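Local coordinates for protein N(G),N(G)-dimethylarginine dimethylaminohydrolase (Pseudomonas aeruginosa, PDB 1H70) that hydrolyses the nitric oxide synthase inhibitors asymmetric dimethylarginine and monomethylarginine to citrulline, releasing dimethylamine or methylamine, at residues 38-41 and 42-45; 112-116 and 117-121; 162-165 and 166-170; 187-190 and 191-195. The protein carries 1 engineered substitution. All coordinates share one frame; numbering follows the deposited sequence.

Interaction 1. Residues 38-41 and 42-45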
loop_
_atom_site.group_PDB
_atom_site.type_symbol
_atom_site.label_atom_id
_atom_site.label_comp_id
_atom_site.label_asym_id
_atom_site.label_seq_id
_atom_site.Cartn_x
_atom_site.Cartn_y
_atom_site.Cartn_z
ATOM N N ALA A 38 -16.323 6.137 -1.143
ATOM C CA ALA A 38 -16.796 4.813 -0.714
ATOM C C ALA A 38 -15.736 4.108 0.136
ATOM O O ALA A 38 -16.048 3.368 1.092
ATOM C CB ALA A 38 -17.194 3.964 -1.937
ATOM N N TYR A 39 -14.473 4.332 -0.221
ATOM C CA TYR A 39 -13.339 3.741 0.484
ATOM C C TYR A 39 -13.259 4.341 1.889
ATOM O O TYR A 39 -13.056 3.629 2.861
ATOM C CB TYR A 39 -12.071 4.021 -0.318
ATOM C CG TYR A 39 -10.720 3.622 0.225
ATOM C CD1 TYR A 39 -10.359 2.279 0.346
ATOM C CD2 TYR A 39 -9.769 4.587 0.559
ATOM C CE1 TYR A 39 -9.084 1.923 0.791
ATOM C CE2 TYR A 39 -8.495 4.232 1.005
ATOM C CZ TYR A 39 -8.172 2.892 1.133
ATOM O OH TYR A 39 -6.912 2.501 1.577
ATOM N N ILE A 40 -13.413 5.650 1.995
ATOM C CA ILE A 40 -13.402 6.292 3.330
ATOM C C ILE A 40 -14.561 5.813 4.209
ATOM O O ILE A 40 -14.382 5.557 5.412
ATOM C CB ILE A 40 -13.407 7.835 3.176
ATOM C CG1 ILE A 40 -12.130 8.298 2.473
ATOM C CG2 ILE A 40 -13.511 8.539 4.539
ATOM C CD1 ILE A 40 -10.826 7.940 3.206
ATOM N N ARG A 41 -15.748 5.656 3.614
ATOM C CA ARG A 41 -16.911 5.208 4.370
ATOM C C ARG A 41 -16.719 3.799 4.878
ATOM O O ARG A 41 -17.217 3.466 5.936
ATOM C CB ARG A 41 -18.208 5.318 3.552
ATOM C CG ARG A 41 -18.494 6.730 3.078
ATOM C CD ARG A 41 -19.894 6.852 2.470
ATOM N NE ARG A 41 -20.905 6.765 3.523
ATOM C CZ ARG A 41 -22.212 6.910 3.304
ATOM N NH1 ARG A 41 -22.628 7.132 2.065
ATOM N NH2 ARG A 41 -23.104 6.821 4.299
ATOM N N ALA A 42 -16.026 2.958 4.106
ATOM C CA ALA A 42 -15.698 1.606 4.556
ATOM C C ALA A 42 -14.731 1.719 5.741
ATOM O O ALA A 42 -14.882 1.033 6.766
ATOM C CB ALA A 42 -15.037 0.838 3.420
ATOM N N LEU A 43 -13.715 2.574 5.617
ATOM C CA LEU A 43 -12.737 2.759 6.682
ATOM C C LEU A 43 -13.354 3.342 7.944
ATOM O O LEU A 43 -12.858 3.100 9.058
ATOM C CB LEU A 43 -11.536 3.603 6.217
ATOM C CG LEU A 43 -10.568 2.878 5.270
ATOM C CD1 LEU A 43 -9.738 3.861 4.459
ATOM C CD2 LEU A 43 -9.669 1.900 6.046
ATOM N N GLN A 44 -14.451 4.079 7.814
ATOM C CA GLN A 44 -15.145 4.620 8.977
ATOM C C GLN A 44 -15.802 3.531 9.836
ATOM O O GLN A 44 -16.205 3.812 10.975
ATOM C CB GLN A 44 -16.239 5.598 8.528
ATOM C CG GLN A 44 -15.772 6.988 8.119
ATOM C CD GLN A 44 -16.928 7.857 7.611
ATOM O OE1 GLN A 44 -17.621 8.526 8.407
ATOM N NE2 GLN A 44 -17.112 7.897 6.332
ATOM N N THR A 45 -15.904 2.312 9.304
ATOM C CA THR A 45 -16.486 1.187 10.052
ATOM C C THR A 45 -15.443 0.283 10.673
ATOM O O THR A 45 -15.788 -0.745 11.270
ATOM C CB THR A 45 -17.404 0.309 9.174
ATOM O OG1 THR A 45 -16.647 -0.475 8.235
ATOM C CG2 THR A 45 -18.345 1.174 8.331
#
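One face of the Tyr39 ring carries a single methyl group, CD1 of Leu43, which stands 3.8 Å from the ring centroid and 17° off the ring normal. It is a CH-pi contact shifted toward the rim, with Tyr39 CE2 the ring atom nearest the methyl at 3.7 Å. The pair is a textbook i to i+4 contact in the last turns of helix 29-43, the helix of a beta-alpha-beta unit between strands 5-9 and 49-53. Tyr39 CG lies anti to the backbone N (chi1 175°), and the ring extends toward the active-site side of the helix, where its OH is hydrogen-bonded to Ser252. Leu43 CD1 also brushes Ile40 CD1, while the small Ala42 rests on strands 212-216 and 232-236.

Beneath the side chains, Leu43 N donates to Tyr39 O and Ala42 N to Ala38 O in regular helical bonds. On the exposed flank the extended Gln44 chain puts NE2 3.3 Å from Arg41 CA and next to Arg41 CG, crossing that side chain at an angle, the guanidinium and amide planes 37° apart. Ala42 O accepts from both Thr45 N and Thr45 OG1, the hydroxyl in the carbonyl plane at 2.7 Å from Ala42 O.

Interaction 2. Residues 112-116 and 117-121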
loop_
_atom_site.group_PDB
_atom_site.type_symbol
_atom_site.label_atom_id
_atom_site.label_comp_id
_atom_site.label_asym_id
_atom_site.label_seq_id
_atom_site.Cartn_x
_atom_site.Cartn_y
_atom_site.Cartn_z
ATOM N N GLY A 112 19.509 6.439 -2.529
ATOM C CA GLY A 112 18.461 5.436 -2.364
ATOM C C GLY A 112 17.130 5.935 -2.907
ATOM O O GLY A 112 16.877 7.133 -2.965
ATOM N N THR A 113 16.277 4.998 -3.285
ATOM C CA THR A 113 14.989 5.293 -3.856
ATOM C C THR A 113 14.057 4.251 -3.192
ATOM O O THR A 113 14.387 3.067 -3.148
ATOM C CB THR A 113 15.296 5.145 -5.370
ATOM O OG1 THR A 113 15.322 6.423 -6.069
ATOM C CG2 THR A 113 14.498 4.169 -6.027
ATOM N N VAL A 114 12.957 4.664 -2.553
ATOM C CA VAL A 114 12.030 3.682 -1.943
ATOM C C VAL A 114 10.599 4.165 -2.132
ATOM O O VAL A 114 10.357 5.344 -1.968
ATOM C CB VAL A 114 12.185 3.509 -0.408
ATOM C CG1 VAL A 114 11.069 2.641 0.191
ATOM C CG2 VAL A 114 13.519 2.848 -0.030
ATOM N N GLU A 115 9.681 3.261 -2.463
ATOM C CA GLU A 115 8.248 3.576 -2.492
ATOM C C GLU A 115 7.646 2.494 -1.607
ATOM O O GLU A 115 7.842 1.312 -1.880
ATOM C CB GLU A 115 7.620 3.600 -3.897
ATOM C CG GLU A 115 8.060 4.844 -4.659
ATOM C CD GLU A 115 7.631 4.904 -6.113
ATOM O OE1 GLU A 115 6.711 4.156 -6.510
ATOM O OE2 GLU A 115 8.212 5.737 -6.842
ATOM N N ALA A 116 6.919 2.912 -0.559
ATOM C CA ALA A 116 6.404 1.974 0.441
ATOM C C ALA A 116 5.414 0.918 -0.013
ATOM O O ALA A 116 5.130 -0.020 0.735
ATOM C CB ALA A 116 5.873 2.715 1.697
ATOM N N GLY A 117 4.914 1.008 -1.241
ATOM C CA GLY A 117 4.049 -0.037 -1.797
ATOM C C GLY A 117 4.865 -1.317 -1.985
ATOM O O GLY A 117 4.331 -2.411 -2.138
ATOM N N ASP A 118 6.195 -1.166 -1.978
ATOM C CA ASP A 118 7.124 -2.283 -2.096
ATOM C C ASP A 118 7.372 -2.953 -0.746
ATOM O O ASP A 118 8.135 -3.911 -0.661
ATOM C CB ASP A 118 8.470 -1.810 -2.644
ATOM C CG ASP A 118 8.531 -1.809 -4.157
ATOM O OD1 ASP A 118 8.154 -2.849 -4.761
ATOM O OD2 ASP A 118 8.984 -0.809 -4.793
ATOM N N ILE A 119 6.737 -2.422 0.301
ATOM C CA ILE A 119 6.955 -2.942 1.661
ATOM C C ILE A 119 5.743 -3.613 2.263
ATOM O O ILE A 119 4.660 -3.024 2.409
ATOM C CB ILE A 119 7.487 -1.814 2.586
ATOM C CG1 ILE A 119 8.770 -1.230 1.997
ATOM C CG2 ILE A 119 7.814 -2.388 4.012
ATOM C CD1 ILE A 119 9.296 0.028 2.714
ATOM N N MET A 120 5.936 -4.866 2.703
ATOM C CA MET A 120 4.880 -5.630 3.348
ATOM C C MET A 120 5.232 -5.965 4.814
ATOM O O MET A 120 6.202 -6.643 5.057
ATOM C CB MET A 120 4.638 -6.944 2.596
ATOM C CG MET A 120 3.443 -7.724 3.148
ATOM S SD MET A 120 3.045 -9.223 2.234
ATOM C CE MET A 120 4.620 -10.135 2.387
ATOM N N MET A 121 4.438 -5.466 5.759
ATOM C CA MET A 121 4.667 -5.651 7.190
ATOM C C MET A 121 4.010 -6.916 7.699
ATOM O O MET A 121 2.782 -7.082 7.575
ATOM C CB MET A 121 4.084 -4.461 7.953
ATOM C CG MET A 121 4.136 -4.587 9.466
ATOM S SD MET A 121 3.563 -3.065 10.328
ATOM C CE MET A 121 1.782 -3.322 10.172
#
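Two torsions bring Val114 and Ile119 together round a tight bend: Val114 CG1 is anti to its own backbone N (chi1 172°), while Ile119 has CG1 anti to the carbonyl carbon and an extended tail (chi2 172°). As a result Val114 CG1 and Ile119 CD1 meet at 4.0 Å, with the side chains crossing at about a right angle. Ala116 CB approaches the same Ile119 methyl more distantly, at 4.5 Å. Met142 of helix 136-148 touches both Val114 and Ile119, which places this small apolar cluster between helix and sheet.

The bend itself is a short 3-10 turn leading into strand 119-122, outermost within the chain in one of the sheets of the five-bladed alpha/beta propeller, the pentein fold of this enzyme family. Asp118 N donates to Glu115 O at 3.0 Å with an N-H...O angle of 162°, and Ile119 N reaches Ala116 O at 2.9 Å. Gly117, at the middle of the turn, touches the bound citrulline, and its N is hydrogen-bonded to Asp67.

Both carboxylates of the turn are buried and find their partners elsewhere. Glu115 OE1 forms a salt bridge with Arg133 and a hydrogen bond with His163, which lines the citrulline pocket, and OE2 accepts from Ala83 N. Asp118 OD2 is gripped by the hydroxyls of Ser131 and Thr134, whereas OD1 takes Leu164 N. The two acidic groups are not in contact, Glu115 OE1 and Asp118 OD2 being 5.7 Å apart, and each is turned to its own partners.

Interaction 3. Residues 162-165 and 166-170. With CIR (citrulline), chain B.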
loop_
_atom_site.group_PDB
_atom_site.type_symbol
_atom_site.label_atom_id
_atom_site.label_comp_id
_atom_site.label_asym_id
_atom_site.label_seq_id
_atom_site.Cartn_x
_atom_site.Cartn_y
_atom_site.Cartn_z
ATOM N N LEU A 162 4.604 -3.714 -10.545
ATOM C CA LEU A 162 5.067 -2.368 -10.228
ATOM C C LEU A 162 5.683 -2.317 -8.840
ATOM O O LEU A 162 6.749 -1.793 -8.669
ATOM C CB LEU A 162 3.902 -1.365 -10.311
ATOM C CG LEU A 162 4.276 0.084 -10.016
ATOM C CD1 LEU A 162 5.259 0.620 -11.052
ATOM C CD2 LEU A 162 2.996 0.940 -9.945
ATOM N N HIS A 163 4.999 -2.867 -7.842
ATOM C CA HIS A 163 5.509 -2.894 -6.485
ATOM C C HIS A 163 5.193 -4.281 -5.930
ATOM O O HIS A 163 4.280 -4.948 -6.406
ATOM C CB HIS A 163 4.790 -1.939 -5.512
ATOM C CG HIS A 163 4.931 -0.477 -5.813
ATOM N ND1 HIS A 163 3.921 0.272 -6.381
ATOM C CD2 HIS A 163 5.957 0.365 -5.609
ATOM C CE1 HIS A 163 4.336 1.520 -6.530
ATOM N NE2 HIS A 163 5.556 1.610 -6.051
ATOM N N LEU A 164 5.888 -4.653 -4.871
ATOM C CA LEU A 164 5.647 -5.938 -4.231
ATOM C C LEU A 164 4.165 -6.176 -3.896
ATOM O O LEU A 164 3.606 -7.229 -4.198
ATOM C CB LEU A 164 6.458 -5.977 -2.931
ATOM C CG LEU A 164 6.438 -7.295 -2.132
ATOM C CD1 LEU A 164 7.408 -8.281 -2.781
ATOM C CD2 LEU A 164 6.874 -7.008 -0.706
ATOM N N LYS A 165 3.520 -5.177 -3.275
ATOM C CA LYS A 165 2.127 -5.334 -2.847
ATOM C C LYS A 165 1.071 -5.305 -3.942
ATOM O O LYS A 165 -0.122 -5.484 -3.676
ATOM C CB LYS A 165 1.781 -4.440 -1.663
ATOM C CG LYS A 165 2.525 -4.887 -0.391
ATOM C CD LYS A 165 1.905 -4.309 0.869
ATOM C CE LYS A 165 1.942 -2.781 0.897
ATOM N NZ LYS A 165 1.883 -2.321 2.347
ATOM N N THR A 166 1.501 -5.187 -5.188
ATOM C CA THR A 166 0.618 -5.319 -6.331
ATOM C C THR A 166 0.116 -6.757 -6.356
ATOM O O THR A 166 -1.017 -7.034 -6.774
ATOM C CB THR A 166 1.396 -5.076 -7.621
ATOM O OG1 THR A 166 1.718 -3.675 -7.743
ATOM C CG2 THR A 166 0.574 -5.435 -8.866
ATOM N N GLY A 167 0.990 -7.671 -5.953
ATOM C CA GLY A 167 0.659 -9.089 -5.973
ATOM C C GLY A 167 0.736 -9.812 -4.650
ATOM O O GLY A 167 0.820 -11.043 -4.615
ATOM N N LEU A 168 0.660 -9.079 -3.539
ATOM C CA LEU A 168 0.759 -9.712 -2.222
ATOM C C LEU A 168 0.047 -8.873 -1.172
ATOM O O LEU A 168 -0.003 -7.645 -1.280
ATOM C CB LEU A 168 2.209 -9.791 -1.763
ATOM C CG LEU A 168 3.146 -10.892 -2.216
ATOM C CD1 LEU A 168 4.585 -10.465 -1.936
ATOM C CD2 LEU A 168 2.783 -12.180 -1.483
ATOM N N ALA A 169 -0.472 -9.542 -0.167
ATOM C CA ALA A 169 -1.161 -8.881 0.935
ATOM C C ALA A 169 -1.184 -9.766 2.156
ATOM O O ALA A 169 -1.679 -10.891 2.088
ATOM C CB ALA A 169 -2.611 -8.513 0.571
ATOM N N TYR A 170 -0.699 -9.249 3.275
ATOM C CA TYR A 170 -0.729 -10.001 4.529
ATOM C C TYR A 170 -1.950 -9.638 5.331
ATOM O O TYR A 170 -2.185 -8.481 5.599
ATOM C CB TYR A 170 0.550 -9.759 5.345
ATOM C CG TYR A 170 0.616 -10.599 6.614
ATOM C CD1 TYR A 170 0.554 -11.981 6.551
ATOM C CD2 TYR A 170 0.712 -10.005 7.872
ATOM C CE1 TYR A 170 0.623 -12.758 7.691
ATOM C CE2 TYR A 170 0.766 -10.774 9.028
ATOM C CZ TYR A 170 0.722 -12.150 8.926
ATOM O OH TYR A 170 0.776 -12.932 10.073
HETATM C C CIR B . 2.227 5.160 -9.873
HETATM O O CIR B . 3.131 5.474 -9.039
HETATM O OXT CIR B . 2.559 4.698 -11.041
HETATM C CA CIR B . 0.776 5.256 -9.483
HETATM N N CIR B . -0.046 5.525 -10.678
HETATM C C3 CIR B . 0.331 3.943 -8.794
HETATM C C4 CIR B . 1.036 3.810 -7.432
HETATM C C5 CIR B . 0.623 2.503 -6.778
HETATM N N6 CIR B . 1.223 2.370 -5.443
HETATM C C7 CIR B . 0.923 1.424 -4.568
HETATM O O7 CIR B . 0.081 0.540 -4.792
HETATM N N8 CIR B . 1.553 1.437 -3.377
#
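His163 turns its imidazole obliquely against the side chain of the bound citrulline, with CE1 3.4 Å from citrulline N6 and ND1 close to the same nitrogen. Leu162 lines the neighbouring part of the pocket through CD2, which lies 3.9 Å from citrulline OXT. The engineered Ser250, at the position of the probable nucleophile, completes the citrulline site with Asp61, Asp67, Arg86, Arg133 and Ile244. His163 CG is anti to the carbonyl carbon (chi1 -64°), a setting that directs the ring away from the turn following it.

That turn is a short 3-10 segment running toward strand 168-170. Thr166 N donates to His163 O at 3.0 Å, and Gly167 N to Leu164 O at 3.2 Å. The Thr166 hydroxyl lies near the same His163 carbonyl and makes, at most, a weak bond to it.

Farther from the ligand the contact becomes apolar. Leu164 CD1 and Leu168 CD1 meet at 3.7 Å, and Leu164 CG is just as near that methyl. Both leucines also pack on Met120 and Phe182, tying the turn to strand 119-122. Lys165 leads in another direction, its chain bent at chi3, and NZ reaches Glu66 in a salt bridge and Ile119 O in a hydrogen bond.

His163 is probably the proton donor of the reaction. The residue is held through its carbonyl oxygen, by Thr166 N, and through NE2, by Glu115, which probably limits rotation of the ring and is consistent with a defined orientation beside N6 of the citrulline.

Interaction 4. Residues 187-190 and 191-195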
loop_
_atom_site.group_PDB
_atom_site.type_symbol
_atom_site.label_atom_id
_atom_site.label_comp_id
_atom_site.label_asym_id
_atom_site.label_seq_id
_atom_site.Cartn_x
_atom_site.Cartn_y
_atom_site.Cartn_z
ATOM N N GLU A 187 10.747 -17.872 0.549
ATOM C CA GLU A 187 10.562 -17.051 1.751
ATOM C C GLU A 187 9.132 -17.051 2.268
ATOM O O GLU A 187 8.918 -16.684 3.417
ATOM C CB GLU A 187 10.807 -15.545 1.544
ATOM C CG GLU A 187 11.822 -14.845 0.702
ATOM C CD GLU A 187 11.635 -14.891 -0.799
ATOM O OE1 GLU A 187 11.685 -13.826 -1.458
ATOM O OE2 GLU A 187 11.542 -16.005 -1.343
ATOM N N PHE A 188 8.152 -17.359 1.423
ATOM C CA PHE A 188 6.755 -17.280 1.868
ATOM C C PHE A 188 6.089 -18.654 2.119
ATOM O O PHE A 188 4.881 -18.722 2.405
ATOM C CB PHE A 188 5.904 -16.507 0.839
ATOM C CG PHE A 188 6.358 -15.103 0.532
ATOM C CD1 PHE A 188 6.272 -14.622 -0.775
ATOM C CD2 PHE A 188 6.811 -14.248 1.520
ATOM C CE1 PHE A 188 6.682 -13.323 -1.089
ATOM C CE2 PHE A 188 7.210 -12.954 1.213
ATOM C CZ PHE A 188 7.148 -12.497 -0.079
ATOM N N GLN A 189 6.845 -19.742 2.003
ATOM C CA GLN A 189 6.236 -21.067 2.148
ATOM C C GLN A 189 5.742 -21.467 3.547
ATOM O O GLN A 189 4.968 -22.420 3.650
ATOM C CB GLN A 189 7.122 -22.164 1.533
ATOM C CG GLN A 189 7.344 -22.022 0.030
ATOM C CD GLN A 189 6.090 -21.776 -0.800
ATOM O OE1 GLN A 189 5.192 -22.628 -0.890
ATOM N NE2 GLN A 189 6.029 -20.570 -1.430
ATOM N N ASP A 190 6.141 -20.782 4.624
ATOM C CA ASP A 190 5.581 -21.195 5.908
ATOM C C ASP A 190 4.286 -20.429 6.187
ATOM O O ASP A 190 3.636 -20.630 7.194
ATOM C CB ASP A 190 6.590 -21.177 7.048
ATOM C CG ASP A 190 7.575 -22.357 6.986
ATOM O OD1 ASP A 190 7.343 -23.353 6.261
ATOM O OD2 ASP A 190 8.627 -22.331 7.656
ATOM N N PHE A 191 3.893 -19.559 5.251
ATOM C CA PHE A 191 2.637 -18.832 5.398
ATOM C C PHE A 191 1.508 -19.729 4.859
ATOM O O PHE A 191 1.774 -20.672 4.137
ATOM C CB PHE A 191 2.613 -17.569 4.533
ATOM C CG PHE A 191 3.491 -16.431 5.026
ATOM C CD1 PHE A 191 4.807 -16.335 4.625
ATOM C CD2 PHE A 191 2.982 -15.455 5.858
ATOM C CE1 PHE A 191 5.621 -15.300 5.051
ATOM C CE2 PHE A 191 3.786 -14.408 6.298
ATOM C CZ PHE A 191 5.103 -14.326 5.888
ATOM N N ASN A 192 0.268 -19.402 5.163
ATOM C CA ASN A 192 -0.848 -20.100 4.544
ATOM C C ASN A 192 -1.085 -19.296 3.278
ATOM O O ASN A 192 -1.700 -18.235 3.360
ATOM C CB ASN A 192 -2.086 -20.056 5.421
ATOM C CG ASN A 192 -3.341 -20.545 4.705
ATOM O OD1 ASN A 192 -3.288 -21.431 3.840
ATOM N ND2 ASN A 192 -4.475 -19.942 5.064
ATOM N N ILE A 193 -0.559 -19.759 2.150
ATOM C CA ILE A 193 -0.703 -18.993 0.913
ATOM C C ILE A 193 -2.049 -19.183 0.273
ATOM O O ILE A 193 -2.519 -20.308 0.072
ATOM C CB ILE A 193 0.407 -19.295 -0.098
ATOM C CG1 ILE A 193 1.783 -19.087 0.540
ATOM C CG2 ILE A 193 0.243 -18.398 -1.309
ATOM C CD1 ILE A 193 2.932 -19.706 -0.274
ATOM N N ILE A 194 -2.677 -18.042 -0.007
ATOM C CA ILE A 194 -3.964 -17.995 -0.677
ATOM C C ILE A 194 -3.675 -17.504 -2.087
ATOM O O ILE A 194 -3.456 -16.318 -2.343
ATOM C CB ILE A 194 -4.943 -17.089 0.090
ATOM C CG1 ILE A 194 -5.077 -17.584 1.538
ATOM C CG2 ILE A 194 -6.282 -17.044 -0.606
ATOM C CD1 ILE A 194 -5.460 -16.489 2.510
ATOM N N GLU A 195 -3.605 -18.469 -3.004
ATOM C CA GLU A 195 -3.311 -18.175 -4.396
ATOM C C GLU A 195 -4.498 -17.516 -5.073
ATOM O O GLU A 195 -5.594 -18.064 -5.091
ATOM C CB GLU A 195 -2.896 -19.448 -5.139
#
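Phe191 meets Phe188 across a tight turn, its ring CE1 lying 3.9 Å from Phe188 CD2 and near the plane of the Phe188 ring. The two rings are oblique, with planes at 72° and centroids 6.0 Å apart. Phe191 CG is anti to the carbonyl carbon (chi1 -73°), an arrangement that brings CD1 within 3.3 Å of Phe188 O; Glu187 O also lies at the edge of the Phe191 ring. The backbone closes the same loop, because Phe191 N donates to Phe188 O at 3.1 Å.

Next in sequence, Asn192 points away from the turn, and its ND2 is hydrogen-bonded to Asn175. Ile193 returns toward it: the terminal methyl CD1 comes 3.5 Å from Phe188 O and 3.4 Å from Gln189 NE2. The latter approach is a van der Waals contact of the methyl with an amide whose hydrogen bonds go to the backbone oxygens of Lys185 and Val183, which hold the bent Gln189 chain beside the isoleucine. Ile194 then continues the strand, paired through its backbone with Leu176 and Ala178.

On the inner side Phe188 is buried, packing edge-to-face with Tyr127 and against Leu176, whereas Gln189 and Asp190 are exposed. The whole is a type I beta turn from Phe188 to Phe191 at the protein surface, leading into strand 192-195, outermost within the chain in one sheet of the five-bladed pentein propeller.

How the interactions relate
Interaction 2 is wholly buried, interactions 1 and 3 are partly so, and interaction 4 lies at the surface. Interactions 2 and 3 form neighbouring 3-10 turns beside the citrulline, and their join is polar: two acidic side chains of interaction 2 hold the 162-165 turn. Interactions 3 and 4, by contrast, feed opposite outer strands of one sheet and touch through apolar and aromatic groups, Leu168 on Phe188 and Tyr170 on Phe191; Met120 of interaction 2 also reaches Phe188. Interaction 1 stands apart, its centre at least 22 Å from the centres of the others, and combines regular helical bonds with one CH-pi contact.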